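Local coordinates for protein manganese-dependent inorganic pyrophosphatase (Methanocaldococcus jannaschii, PDB 2EB0) that hydrolyses inorganic diphosphate to two phosphates as a manganese-dependent family II pyrophosphatase that binds two metal ions per subunit, at residues L193-I198 with E231-L236; V213-V218 with Q296-L301; E262-G267 with G282-L287. One frame throughout, in Å; residues are numbered along the deposited sequence.

Contact 1 (L193-I198 with E231-L236); sequences LKPEEI and EDIYKL
Pro195, the first residue of helix 195-201, is the bump on which this contact is built. Its CA lies 5.2 Å from Ile233 CA, the closest CA-CA approach between the two segments, and its CB points at helix 230-243. The ring enters a shallow hollow walled by Asp232, Ile233 and Leu236. Its CB meets the methyl CD1 of Leu236 at 3.8 Å and CG1 of Ile233 at 4.0 Å. On the Asp232 side the two side chains lie alongside each other, with Pro195 CG 3.9 Å from Asp232 CB.

The fit is reciprocal at Leu236. Its methyl CD1 projects back into the notch beside the proline and stands 3.6 Å from Glu196 N, so the methyl touches backbone as well as the ring. Glu196 then closes over it: CG is anti to the backbone N (chi1 -175°), and a bend at chi2 (64°) swings OE1 across the leucine at about a right angle, 3.9 Å from Leu236 CD1. Its other oxygen, OE2, makes a weak hydrogen bond to Asn200. Deeper in, toward the sheet, the extended Ile233 chain brings CD1 to 4.1 Å from Ile198 CG2, the two chains crossing nearly perpendicularly; Ile233 also packs on Leu264 of strand 260-267.

The helix start that presents the proline is fixed locally. Lys194 holds the N-cap position, and its N-H is taken by the anti lone pair of Glu197 OE1 at an N-H...O angle of 151°, a side chain at N3 accepting the N-H of the N-cap residue.

Contact is thus carbon against carbon at the centre, with carboxylates at its margin. With no polar bond between these two segments, their cohesion probably rests on dispersion and buried apolar surface, and their relative position on fit of shape.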
ATOM      1  N   LEU B 193     -26.886 -11.742 -21.642  1.00 23.44           N
ATOM      2  CA  LEU B 193     -27.784 -11.320 -20.573  1.00 23.68           C
ATOM      3  C   LEU B 193     -28.475  -9.989 -20.864  1.00 25.22           C
ATOM      4  O   LEU B 193     -28.084  -9.254 -21.768  1.00 26.49           O
ATOM      5  CB  LEU B 193     -27.008 -11.228 -19.257  1.00 27.83           C
ATOM      6  CG  LEU B 193     -26.144 -12.457 -18.936  1.00 28.11           C
ATOM      7  CD1 LEU B 193     -25.367 -12.207 -17.656  1.00 26.70           C
ATOM      8  CD2 LEU B 193     -27.025 -13.707 -18.807  1.00 26.29           C
ATOM      9  N   LYS B 194     -29.510  -9.686 -20.092  1.00 33.84           N
ATOM     10  CA  LYS B 194     -30.250  -8.446 -20.268  1.00 36.61           C
ATOM     11  C   LYS B 194     -29.399  -7.235 -19.856  1.00 36.55           C
ATOM     12  O   LYS B 194     -28.568  -7.322 -18.945  1.00 34.04           O
ATOM     13  CB  LYS B 194     -31.539  -8.498 -19.441  1.00 72.41           C
ATOM     14  CG  LYS B 194     -32.547  -9.518 -19.953  1.00 76.63           C
ATOM     15  CD  LYS B 194     -33.612  -9.848 -18.918  1.00 80.26           C
ATOM     16  CE  LYS B 194     -33.019 -10.618 -17.744  1.00 82.82           C
ATOM     17  NZ  LYS B 194     -34.063 -11.101 -16.797  1.00 83.72           N
ATOM     18  N   PRO B 195     -29.595  -6.089 -20.534  1.00 33.40           N
ATOM     19  CA  PRO B 195     -28.859  -4.852 -20.258  1.00 32.94           C
ATOM     20  C   PRO B 195     -28.521  -4.596 -18.791  1.00 32.95           C
ATOM     21  O   PRO B 195     -27.369  -4.337 -18.457  1.00 32.12           O
ATOM     22  CB  PRO B 195     -29.765  -3.791 -20.854  1.00 27.46           C
ATOM     23  CG  PRO B 195     -30.214  -4.480 -22.121  1.00 25.86           C
ATOM     24  CD  PRO B 195     -30.554  -5.889 -21.638  1.00 27.12           C
ATOM     25  N   GLU B 196     -29.519  -4.673 -17.920  1.00 31.46           N
ATOM     26  CA  GLU B 196     -29.296  -4.448 -16.499  1.00 32.07           C
ATOM     27  C   GLU B 196     -28.246  -5.402 -15.908  1.00 32.87           C
ATOM     28  O   GLU B 196     -27.383  -4.979 -15.133  1.00 31.87           O
ATOM     29  CB  GLU B 196     -30.611  -4.597 -15.731  1.00 39.26           C
ATOM     30  CG  GLU B 196     -30.494  -4.262 -14.254  1.00 42.40           C
ATOM     31  CD  GLU B 196     -30.131  -2.806 -14.014  1.00 44.62           C
ATOM     32  OE1 GLU B 196     -30.935  -1.918 -14.378  1.00 45.07           O
ATOM     33  OE2 GLU B 196     -29.041  -2.546 -13.462  1.00 47.01           O
ATOM     34  N   GLU B 197     -28.321  -6.681 -16.271  1.00 27.40           N
ATOM     35  CA  GLU B 197     -27.376  -7.684 -15.770  1.00 27.94           C
ATOM     36  C   GLU B 197     -25.948  -7.429 -16.258  1.00 26.00           C
ATOM     37  O   GLU B 197     -24.975  -7.598 -15.516  1.00 24.39           O
ATOM     38  CB  GLU B 197     -27.825  -9.080 -16.200  1.00 44.61           C
ATOM     39  CG  GLU B 197     -29.191  -9.484 -15.664  1.00 48.36           C
ATOM     40  CD  GLU B 197     -29.698 -10.774 -16.287  1.00 52.31           C
ATOM     41  OE1 GLU B 197     -29.992 -10.783 -17.503  1.00 54.01           O
ATOM     42  OE2 GLU B 197     -29.797 -11.782 -15.562  1.00 54.64           O
ATOM     43  N   ILE B 198     -25.831  -7.019 -17.513  1.00 29.51           N
ATOM     44  CA  ILE B 198     -24.536  -6.722 -18.112  1.00 28.33           C
ATOM     45  C   ILE B 198     -23.875  -5.547 -17.403  1.00 27.66           C
ATOM     46  O   ILE B 198     -22.662  -5.518 -17.215  1.00 26.83           O
ATOM     47  CB  ILE B 198     -24.701  -6.379 -19.601  1.00 26.08           C
ATOM     48  CG1 ILE B 198     -25.178  -7.622 -20.357  1.00 25.78           C
ATOM     49  CG2 ILE B 198     -23.394  -5.858 -20.166  1.00 28.21           C
ATOM     50  CD1 ILE B 198     -25.519  -7.367 -21.783  1.00 25.71           C
ATOM     51  N   GLU B 231     -27.661   0.746 -26.913  1.00 35.21           N
ATOM     52  CA  GLU B 231     -28.637   1.807 -26.693  1.00 35.47           C
ATOM     53  C   GLU B 231     -29.309   1.664 -25.332  1.00 34.19           C
ATOM     54  O   GLU B 231     -29.262   2.576 -24.502  1.00 33.64           O
ATOM     55  CB  GLU B 231     -29.689   1.763 -27.802  1.00 76.22           C
ATOM     56  CG  GLU B 231     -30.803   2.782 -27.678  1.00 80.48           C
ATOM     57  CD  GLU B 231     -31.821   2.655 -28.801  1.00 83.95           C
ATOM     58  OE1 GLU B 231     -32.813   3.414 -28.799  1.00 84.06           O
ATOM     59  OE2 GLU B 231     -31.628   1.794 -29.686  1.00 85.87           O
ATOM     60  N   ASP B 232     -29.928   0.513 -25.100  1.00 31.72           N
ATOM     61  CA  ASP B 232     -30.604   0.271 -23.835  1.00 30.85           C
ATOM     62  C   ASP B 232     -29.636   0.386 -22.669  1.00 29.82           C
ATOM     63  O   ASP B 232     -29.995   0.926 -21.616  1.00 29.71           O
ATOM     64  CB  ASP B 232     -31.255  -1.115 -23.828  1.00 60.21           C
ATOM     65  CG  ASP B 232     -32.357  -1.245 -24.860  1.00 63.46           C
ATOM     66  OD1 ASP B 232     -33.229  -0.348 -24.915  1.00 64.39           O
ATOM     67  OD2 ASP B 232     -32.354  -2.245 -25.609  1.00 65.01           O
ATOM     68  N   ILE B 233     -28.416  -0.122 -22.853  1.00 26.07           N
ATOM     69  CA  ILE B 233     -27.396  -0.059 -21.804  1.00 24.66           C
ATOM     70  C   ILE B 233     -27.079   1.396 -21.464  1.00 24.98           C
ATOM     71  O   ILE B 233     -26.973   1.758 -20.286  1.00 25.08           O
ATOM     72  CB  ILE B 233     -26.086  -0.784 -22.232  1.00 27.87           C
ATOM     73  CG1 ILE B 233     -26.315  -2.300 -22.269  1.00 26.32           C
ATOM     74  CG2 ILE B 233     -24.963  -0.460 -21.257  1.00 27.13           C
ATOM     75  CD1 ILE B 233     -25.116  -3.100 -22.716  1.00 24.17           C
ATOM     76  N   TYR B 234     -26.950   2.231 -22.491  1.00 27.85           N
ATOM     77  CA  TYR B 234     -26.649   3.644 -22.275  1.00 28.01           C
ATOM     78  C   TYR B 234     -27.748   4.343 -21.475  1.00 28.27           C
ATOM     79  O   TYR B 234     -27.467   5.093 -20.534  1.00 29.69           O
ATOM     80  CB  TYR B 234     -26.458   4.377 -23.605  1.00 30.21           C
ATOM     81  CG  TYR B 234     -25.810   5.731 -23.419  1.00 32.08           C
ATOM     82  CD1 TYR B 234     -24.444   5.835 -23.141  1.00 31.20           C
ATOM     83  CD2 TYR B 234     -26.568   6.905 -23.456  1.00 32.22           C
ATOM     84  CE1 TYR B 234     -23.850   7.069 -22.900  1.00 32.22           C
ATOM     85  CE2 TYR B 234     -25.981   8.148 -23.214  1.00 31.41           C
ATOM     86  CZ  TYR B 234     -24.623   8.220 -22.937  1.00 32.11           C
ATOM     87  OH  TYR B 234     -24.033   9.436 -22.685  1.00 32.39           O
ATOM     88  N   LYS B 235     -28.998   4.105 -21.856  1.00 29.85           N
ATOM     89  CA  LYS B 235     -30.124   4.711 -21.157  1.00 30.09           C
ATOM     90  C   LYS B 235     -30.038   4.359 -19.674  1.00 30.29           C
ATOM     91  O   LYS B 235     -30.118   5.243 -18.809  1.00 29.20           O
ATOM     92  CB  LYS B 235     -31.452   4.212 -21.734  1.00 58.04           C
ATOM     93  CG  LYS B 235     -32.673   4.865 -21.097  1.00 63.06           C
ATOM     94  CD  LYS B 235     -33.984   4.281 -21.610  1.00 66.90           C
ATOM     95  CE  LYS B 235     -34.212   4.578 -23.084  1.00 68.81           C
ATOM     96  NZ  LYS B 235     -35.506   4.004 -23.553  1.00 69.97           N
ATOM     97  N   LEU B 236     -29.858   3.070 -19.380  1.00 25.45           N
ATOM     98  CA  LEU B 236     -29.756   2.637 -17.994  1.00 23.63           C
ATOM     99  C   LEU B 236     -28.585   3.323 -17.287  1.00 23.04           C
ATOM    100  O   LEU B 236     -28.690   3.701 -16.115  1.00 23.24           O
ATOM    101  CB  LEU B 236     -29.621   1.111 -17.913  1.00 22.89           C
ATOM    102  CG  LEU B 236     -30.873   0.293 -18.282  1.00 24.78           C
ATOM    103  CD1 LEU B 236     -30.566  -1.198 -18.214  1.00 26.16           C
ATOM    104  CD2 LEU B 236     -32.007   0.619 -17.334  1.00 24.80           C
TER

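Contact 2 (V213-V218 with Q296-L301); sequences VGIGQV and QVVPPL
Apolar packing carries the whole of this contact, in which helix 293-306 runs along one face of strand 211-220. The short segments are nearly antiparallel, at 162°, with their axes 10.7 Å apart. Ile215 carries most of the contact: its CD1 sits 3.9 Å from Val298 CG2, and Leu301 CD2 comes to Ile215 CD1 tip to tip at 4.0 Å. Val297 slides past in the opposite direction, placing CG1 4.0 Å from Ile215 CD1. Val213, two residues back on the same face, adds a looser touch from its CG1 to Leu301 CD2 at 4.3 Å. Val298 also packs on Thr96 of the second subunit; its side chain is about 12 Å from a bound manganese ion.

Backbone bonding is weakened in the helix. Proline nitrogens carry no hydrogen, so Pro299 and Pro300 cannot donate to the turn before, and the helix kinks there; the bond from Leu301 N to Val297 O is weak.

Beside the apolar patch, buried Gln217 has its NE2 bonded to Thr254 OG1 and Met291 O, and Arg293 at the helix start makes a weak hydrogen bond to Ile215 O.

All five touching residues are buried and aliphatic, so hydrophobic burial and fit of shape hold segment 296-301 to the strand.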
ATOM      1  N   VAL B 213     -16.932   8.203  -9.421  1.00 27.60           N
ATOM      2  CA  VAL B 213     -16.830   7.705 -10.786  1.00 23.54           C
ATOM      3  C   VAL B 213     -17.065   6.209 -10.813  1.00 24.17           C
ATOM      4  O   VAL B 213     -16.677   5.482  -9.894  1.00 25.97           O
ATOM      5  CB  VAL B 213     -15.453   8.012 -11.421  1.00 22.57           C
ATOM      6  CG1 VAL B 213     -15.410   7.495 -12.862  1.00 21.40           C
ATOM      7  CG2 VAL B 213     -15.201   9.514 -11.408  1.00 20.02           C
ATOM      8  N   GLY B 214     -17.731   5.758 -11.868  1.00 20.01           N
ATOM      9  CA  GLY B 214     -18.009   4.348 -12.020  1.00 18.76           C
ATOM     10  C   GLY B 214     -17.443   3.870 -13.340  1.00 19.36           C
ATOM     11  O   GLY B 214     -17.503   4.580 -14.349  1.00 18.24           O
ATOM     12  N   ILE B 215     -16.874   2.670 -13.335  1.00 19.71           N
ATOM     13  CA  ILE B 215     -16.307   2.108 -14.554  1.00 18.73           C
ATOM     14  C   ILE B 215     -16.738   0.659 -14.654  1.00 17.39           C
ATOM     15  O   ILE B 215     -16.271  -0.192 -13.899  1.00 16.63           O
ATOM     16  CB  ILE B 215     -14.765   2.189 -14.556  1.00 22.72           C
ATOM     17  CG1 ILE B 215     -14.320   3.617 -14.252  1.00 24.49           C
ATOM     18  CG2 ILE B 215     -14.225   1.770 -15.920  1.00 21.09           C
ATOM     19  CD1 ILE B 215     -12.809   3.784 -14.131  1.00 23.68           C
ATOM     20  N   GLY B 216     -17.656   0.394 -15.576  1.00 21.82           N
ATOM     21  CA  GLY B 216     -18.152  -0.955 -15.772  1.00 22.33           C
ATOM     22  C   GLY B 216     -17.468  -1.554 -16.979  1.00 21.39           C
ATOM     23  O   GLY B 216     -16.813  -0.838 -17.736  1.00 22.03           O
ATOM     24  N   GLN B 217     -17.635  -2.855 -17.179  1.00 18.12           N
ATOM     25  CA  GLN B 217     -16.988  -3.510 -18.296  1.00 16.33           C
ATOM     26  C   GLN B 217     -17.570  -4.869 -18.640  1.00 14.81           C
ATOM     27  O   GLN B 217     -18.074  -5.582 -17.779  1.00 16.43           O
ATOM     28  CB  GLN B 217     -15.492  -3.668 -17.992  1.00 19.62           C
ATOM     29  CG  GLN B 217     -14.719  -4.490 -19.011  1.00 17.23           C
ATOM     30  CD  GLN B 217     -13.227  -4.492 -18.744  1.00 20.87           C
ATOM     31  OE1 GLN B 217     -12.790  -4.625 -17.599  1.00 21.96           O
ATOM     32  NE2 GLN B 217     -12.436  -4.360 -19.803  1.00 19.70           N
ATOM     33  N   VAL B 218     -17.504  -5.216 -19.915  0.50  3.28           N
ATOM     34  CA  VAL B 218     -17.967  -6.513 -20.365  0.50  2.77           C
ATOM     35  C   VAL B 218     -16.926  -6.953 -21.391  0.50  4.55           C
ATOM     36  O   VAL B 218     -16.449  -6.145 -22.177  0.50  4.18           O
ATOM     37  CB  VAL B 218     -19.380  -6.441 -20.992  0.50  4.03           C
ATOM     38  CG1 VAL B 218     -19.377  -5.538 -22.203  0.50  1.85           C
ATOM     39  CG2 VAL B 218     -19.848  -7.842 -21.360  0.50  1.85           C
ATOM     40  N   GLN B 296      -5.111   0.823 -17.889  1.00 20.37           N
ATOM     41  CA  GLN B 296      -5.278   1.726 -19.010  1.00 19.63           C
ATOM     42  C   GLN B 296      -6.399   2.757 -18.873  1.00 21.10           C
ATOM     43  O   GLN B 296      -6.380   3.786 -19.556  1.00 18.79           O
ATOM     44  CB  GLN B 296      -5.485   0.896 -20.275  1.00 19.31           C
ATOM     45  CG  GLN B 296      -4.296  -0.005 -20.580  1.00 21.84           C
ATOM     46  CD  GLN B 296      -4.544  -0.944 -21.749  1.00 19.67           C
ATOM     47  OE1 GLN B 296      -5.252  -1.941 -21.615  1.00 21.30           O
ATOM     48  NE2 GLN B 296      -3.964  -0.625 -22.903  1.00 17.57           N
ATOM     49  N   VAL B 297      -7.363   2.501 -17.992  1.00 24.44           N
ATOM     50  CA  VAL B 297      -8.479   3.427 -17.830  1.00 24.87           C
ATOM     51  C   VAL B 297      -8.453   4.247 -16.538  1.00 25.68           C
ATOM     52  O   VAL B 297      -8.655   5.462 -16.561  1.00 26.99           O
ATOM     53  CB  VAL B 297      -9.827   2.676 -17.916  1.00 18.77           C
ATOM     54  CG1 VAL B 297     -10.979   3.655 -17.736  1.00 18.11           C
ATOM     55  CG2 VAL B 297      -9.934   1.957 -19.253  1.00 14.89           C
ATOM     56  N   VAL B 298      -8.206   3.593 -15.413  1.00 24.98           N
ATOM     57  CA  VAL B 298      -8.181   4.295 -14.139  1.00 26.25           C
ATOM     58  C   VAL B 298      -7.038   5.315 -14.000  1.00 27.84           C
ATOM     59  O   VAL B 298      -7.268   6.470 -13.631  1.00 29.85           O
ATOM     60  CB  VAL B 298      -8.127   3.283 -12.965  1.00 23.53           C
ATOM     61  CG1 VAL B 298      -8.034   4.008 -11.631  1.00 23.52           C
ATOM     62  CG2 VAL B 298      -9.373   2.400 -12.991  1.00 22.23           C
ATOM     63  N   PRO B 299      -5.800   4.916 -14.328  1.00 20.24           N
ATOM     64  CA  PRO B 299      -4.666   5.837 -14.205  1.00 20.84           C
ATOM     65  C   PRO B 299      -4.813   7.210 -14.858  1.00 21.04           C
ATOM     66  O   PRO B 299      -4.635   8.231 -14.194  1.00 21.51           O
ATOM     67  CB  PRO B 299      -3.501   5.031 -14.783  1.00 29.58           C
ATOM     68  CG  PRO B 299      -3.885   3.621 -14.452  1.00 29.44           C
ATOM     69  CD  PRO B 299      -5.351   3.601 -14.811  1.00 29.30           C
ATOM     70  N   PRO B 300      -5.128   7.259 -16.166  1.00 25.52           N
ATOM     71  CA  PRO B 300      -5.278   8.552 -16.843  1.00 25.80           C
ATOM     72  C   PRO B 300      -6.504   9.324 -16.379  1.00 26.60           C
ATOM     73  O   PRO B 300      -6.504  10.554 -16.355  1.00 26.49           O
ATOM     74  CB  PRO B 300      -5.369   8.160 -18.313  1.00 31.06           C
ATOM     75  CG  PRO B 300      -6.102   6.869 -18.247  1.00 31.79           C
ATOM     76  CD  PRO B 300      -5.409   6.154 -17.098  1.00 29.09           C
ATOM     77  N   LEU B 301      -7.543   8.587 -16.003  1.00 29.31           N
ATOM     78  CA  LEU B 301      -8.782   9.191 -15.549  1.00 29.54           C
ATOM     79  C   LEU B 301      -8.633   9.789 -14.141  1.00 30.35           C
ATOM     80  O   LEU B 301      -9.022  10.938 -13.909  1.00 29.09           O
ATOM     81  CB  LEU B 301      -9.899   8.151 -15.583  1.00 22.68           C
ATOM     82  CG  LEU B 301     -11.333   8.654 -15.712  1.00 26.00           C
ATOM     83  CD1 LEU B 301     -11.494   9.486 -16.998  1.00 25.09           C
ATOM     84  CD2 LEU B 301     -12.276   7.440 -15.742  1.00 25.60           C
TER

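Contact 3 (E262-G267 with G282-L287); sequences EALVVG and GNSVFL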
ATOM      1  N   GLU B 262     -14.748  -0.335 -26.505  1.00 29.99           N
ATOM      2  CA  GLU B 262     -15.591   0.771 -26.926  1.00 32.38           C
ATOM      3  C   GLU B 262     -16.022   1.380 -25.604  1.00 31.26           C
ATOM      4  O   GLU B 262     -16.682   0.724 -24.803  1.00 31.88           O
ATOM      5  CB  GLU B 262     -16.829   0.292 -27.684  1.00 37.60           C
ATOM      6  CG  GLU B 262     -17.622   1.437 -28.292  1.00 44.69           C
ATOM      7  CD  GLU B 262     -18.983   1.014 -28.822  1.00 48.41           C
ATOM      8  OE1 GLU B 262     -19.086  -0.066 -29.442  1.00 48.74           O
ATOM      9  OE2 GLU B 262     -19.952   1.778 -28.629  1.00 52.09           O
ATOM     10  N   ALA B 263     -15.635   2.622 -25.361  1.00 20.45           N
ATOM     11  CA  ALA B 263     -16.008   3.263 -24.115  1.00 20.66           C
ATOM     12  C   ALA B 263     -17.283   4.078 -24.242  1.00 19.23           C
ATOM     13  O   ALA B 263     -17.398   4.920 -25.126  1.00 17.31           O
ATOM     14  CB  ALA B 263     -14.876   4.154 -23.634  1.00 28.55           C
ATOM     15  N   LEU B 264     -18.244   3.808 -23.365  1.00 24.15           N
ATOM     16  CA  LEU B 264     -19.495   4.562 -23.335  1.00 24.48           C
ATOM     17  C   LEU B 264     -19.249   5.622 -22.270  1.00 24.98           C
ATOM     18  O   LEU B 264     -18.841   5.296 -21.153  1.00 23.14           O
ATOM     19  CB  LEU B 264     -20.666   3.678 -22.918  1.00 19.28           C
ATOM     20  CG  LEU B 264     -20.993   2.440 -23.757  1.00 22.27           C
ATOM     21  CD1 LEU B 264     -22.299   1.836 -23.250  1.00 20.07           C
ATOM     22  CD2 LEU B 264     -21.128   2.811 -25.222  1.00 24.29           C
ATOM     23  N   VAL B 265     -19.493   6.885 -22.608  1.00 25.36           N
ATOM     24  CA  VAL B 265     -19.239   7.966 -21.666  1.00 26.86           C
ATOM     25  C   VAL B 265     -20.491   8.705 -21.210  1.00 27.22           C
ATOM     26  O   VAL B 265     -21.232   9.262 -22.018  1.00 28.53           O
ATOM     27  CB  VAL B 265     -18.232   8.966 -22.268  1.00 23.75           C
ATOM     28  CG1 VAL B 265     -17.848  10.014 -21.231  1.00 25.82           C
ATOM     29  CG2 VAL B 265     -16.995   8.220 -22.742  1.00 24.54           C
ATOM     30  N   VAL B 266     -20.709   8.710 -19.898  1.00 26.34           N
ATOM     31  CA  VAL B 266     -21.872   9.355 -19.306  1.00 25.75           C
ATOM     32  C   VAL B 266     -21.479  10.328 -18.193  1.00 26.17           C
ATOM     33  O   VAL B 266     -20.754   9.963 -17.257  1.00 22.43           O
ATOM     34  CB  VAL B 266     -22.831   8.306 -18.710  1.00 33.60           C
ATOM     35  CG1 VAL B 266     -24.191   8.934 -18.451  1.00 34.34           C
ATOM     36  CG2 VAL B 266     -22.949   7.117 -19.649  1.00 36.72           C
ATOM     37  N   GLY B 267     -21.969  11.564 -18.290  1.00 23.72           N
ATOM     38  CA  GLY B 267     -21.661  12.564 -17.281  1.00 24.33           C
ATOM     39  C   GLY B 267     -20.566  13.533 -17.698  1.00 27.14           C
ATOM     40  O   GLY B 267     -20.691  14.240 -18.697  1.00 26.05           O
ATOM     41  N   GLY B 282     -20.393  11.552 -30.348  1.00 44.51           N
ATOM     42  CA  GLY B 282     -21.580  10.833 -29.929  1.00 40.68           C
ATOM     43  C   GLY B 282     -21.478  10.636 -28.429  1.00 37.61           C
ATOM     44  O   GLY B 282     -21.158  11.580 -27.707  1.00 37.94           O
ATOM     45  N   ASN B 283     -21.737   9.426 -27.945  1.00 30.48           N
ATOM     46  CA  ASN B 283     -21.637   9.172 -26.510  1.00 29.42           C
ATOM     47  C   ASN B 283     -20.593   8.093 -26.195  1.00 27.21           C
ATOM     48  O   ASN B 283     -20.479   7.640 -25.056  1.00 25.33           O
ATOM     49  CB  ASN B 283     -23.001   8.774 -25.948  1.00 48.28           C
ATOM     50  CG  ASN B 283     -23.669   7.686 -26.758  1.00 52.33           C
ATOM     51  OD1 ASN B 283     -24.808   7.310 -26.491  1.00 54.37           O
ATOM     52  ND2 ASN B 283     -22.961   7.172 -27.757  1.00 54.73           N
ATOM     53  N   SER B 284     -19.828   7.693 -27.209  1.00 33.48           N
ATOM     54  CA  SER B 284     -18.801   6.675 -27.025  1.00 33.94           C
ATOM     55  C   SER B 284     -17.612   6.848 -27.973  1.00 32.41           C
ATOM     56  O   SER B 284     -17.639   7.667 -28.890  1.00 32.87           O
ATOM     57  CB  SER B 284     -19.403   5.277 -27.216  1.00 32.86           C
ATOM     58  OG  SER B 284     -19.815   5.070 -28.556  1.00 31.90           O
ATOM     59  N   VAL B 285     -16.565   6.066 -27.730  1.00 30.38           N
ATOM     60  CA  VAL B 285     -15.357   6.092 -28.546  1.00 28.28           C
ATOM     61  C   VAL B 285     -14.648   4.753 -28.386  1.00 27.87           C
ATOM     62  O   VAL B 285     -14.659   4.162 -27.303  1.00 26.55           O
ATOM     63  CB  VAL B 285     -14.370   7.210 -28.104  1.00 34.99           C
ATOM     64  CG1 VAL B 285     -14.914   8.571 -28.467  1.00 38.37           C
ATOM     65  CG2 VAL B 285     -14.132   7.131 -26.609  1.00 34.48           C
ATOM     66  N   PHE B 286     -14.031   4.272 -29.457  1.00 27.97           N
ATOM     67  CA  PHE B 286     -13.311   3.012 -29.383  1.00 27.93           C
ATOM     68  C   PHE B 286     -11.876   3.292 -28.970  1.00 27.55           C
ATOM     69  O   PHE B 286     -11.183   4.069 -29.621  1.00 27.70           O
ATOM     70  CB  PHE B 286     -13.300   2.298 -30.729  1.00 24.16           C
ATOM     71  CG  PHE B 286     -12.717   0.919 -30.663  1.00 27.22           C
ATOM     72  CD1 PHE B 286     -13.398  -0.105 -30.005  1.00 26.71           C
ATOM     73  CD2 PHE B 286     -11.484   0.640 -31.238  1.00 25.68           C
ATOM     74  CE1 PHE B 286     -12.856  -1.387 -29.922  1.00 27.22           C
ATOM     75  CE2 PHE B 286     -10.932  -0.639 -31.161  1.00 28.32           C
ATOM     76  CZ  PHE B 286     -11.621  -1.656 -30.500  1.00 28.30           C
ATOM     77  N   LEU B 287     -11.434   2.665 -27.885  1.00 20.02           N
ATOM     78  CA  LEU B 287     -10.070   2.859 -27.419  1.00 21.51           C
ATOM     79  C   LEU B 287      -9.214   1.675 -27.863  1.00 21.85           C
ATOM     80  O   LEU B 287      -9.363   0.548 -27.366  1.00 21.52           O
ATOM     81  CB  LEU B 287     -10.048   3.004 -25.896  1.00 24.35           C
ATOM     82  CG  LEU B 287     -10.833   4.209 -25.369  1.00 25.06           C
ATOM     83  CD1 LEU B 287     -10.795   4.239 -23.857  1.00 26.21           C
ATOM     84  CD2 LEU B 287     -10.242   5.488 -25.934  1.00 26.02           C
TER
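Strands 262-267 and 284-287 run antiparallel, their short axes approaching to 4.4 Å at 152°. Glu262 with Phe286 and Leu264 with Ser284 are non-hydrogen-bonded pairs; Ala263 with Val285, between them, is a hydrogen-bonded pair. Its two bonds are Ala263 N to Val285 O, 2.7 Å and fairly straight at 161°, and Val285 N to Ala263 O, 3.0 Å; both donors lie in the plane of the accepting carbonyl. A third bond continues the register beyond the strand: Val265 N gives its hydrogen to Asn283 O at 2.7 Å, almost linearly (174°) and nearly along the C=O axis.

On one face sit Glu262, Leu264, Ser284 and Phe286. The extended Glu262 chain crosses toward Ser284, whose OG is tucked between the two main-chain arms and donates a weak hydrogen bond to Glu262 OE2 at 3.3 Å. The main polar partner of this carboxylate is Lys230, in a salt bridge with OE1. Ser284 CB is tightly seated, only 2.9 Å from Ala263 O, and takes the Leu264 methyl CD2 at 3.6 Å. Phe286, largely exposed, lays CD1 obliquely near the Glu262 backbone.

The other face is apolar. Here Ala263 CB meets Leu287 CD1 at 4.1 Å and also packs on a methyl of Val285, so a small side chain is flanked by two branched ones.

In the five-stranded mixed sheet of the DHHA2 domain, strand 284-287 is an outermost strand, while strand 260-267 bonds on its far side to strand 248-255. Helix 230-243 lies over the Leu264 face, with Tyr234 reaching Asn283. Helix 269-275, which lies between the two strands in the chain, covers the opposite face, where its Phe272 packs on Ala263, Val265 and Val285.

All three contacts belong to the DHHA2 domain and its one mixed sheet. Centres of contacts 1 and 2 are 18 Å apart, of 1 and 3 15 Å, and of 2 and 3 12 Å. Contact 1 joins two helices on one face, contact 2 seats helix 293-306 on the other, and contact 3 forms the sheet's edge. Ile198 on Val218 connects the first two; the hydrogen bond from Tyr234 OH to Val265 O (2.9 Å) and Ile233 on Leu264 connect the first and third. Along the chain, contacts 1 and 2 alternate their segments, whereas contact 3 follows contact 1 and nests within contact 2. The outcome is an alpha/beta layered domain with helices on both faces.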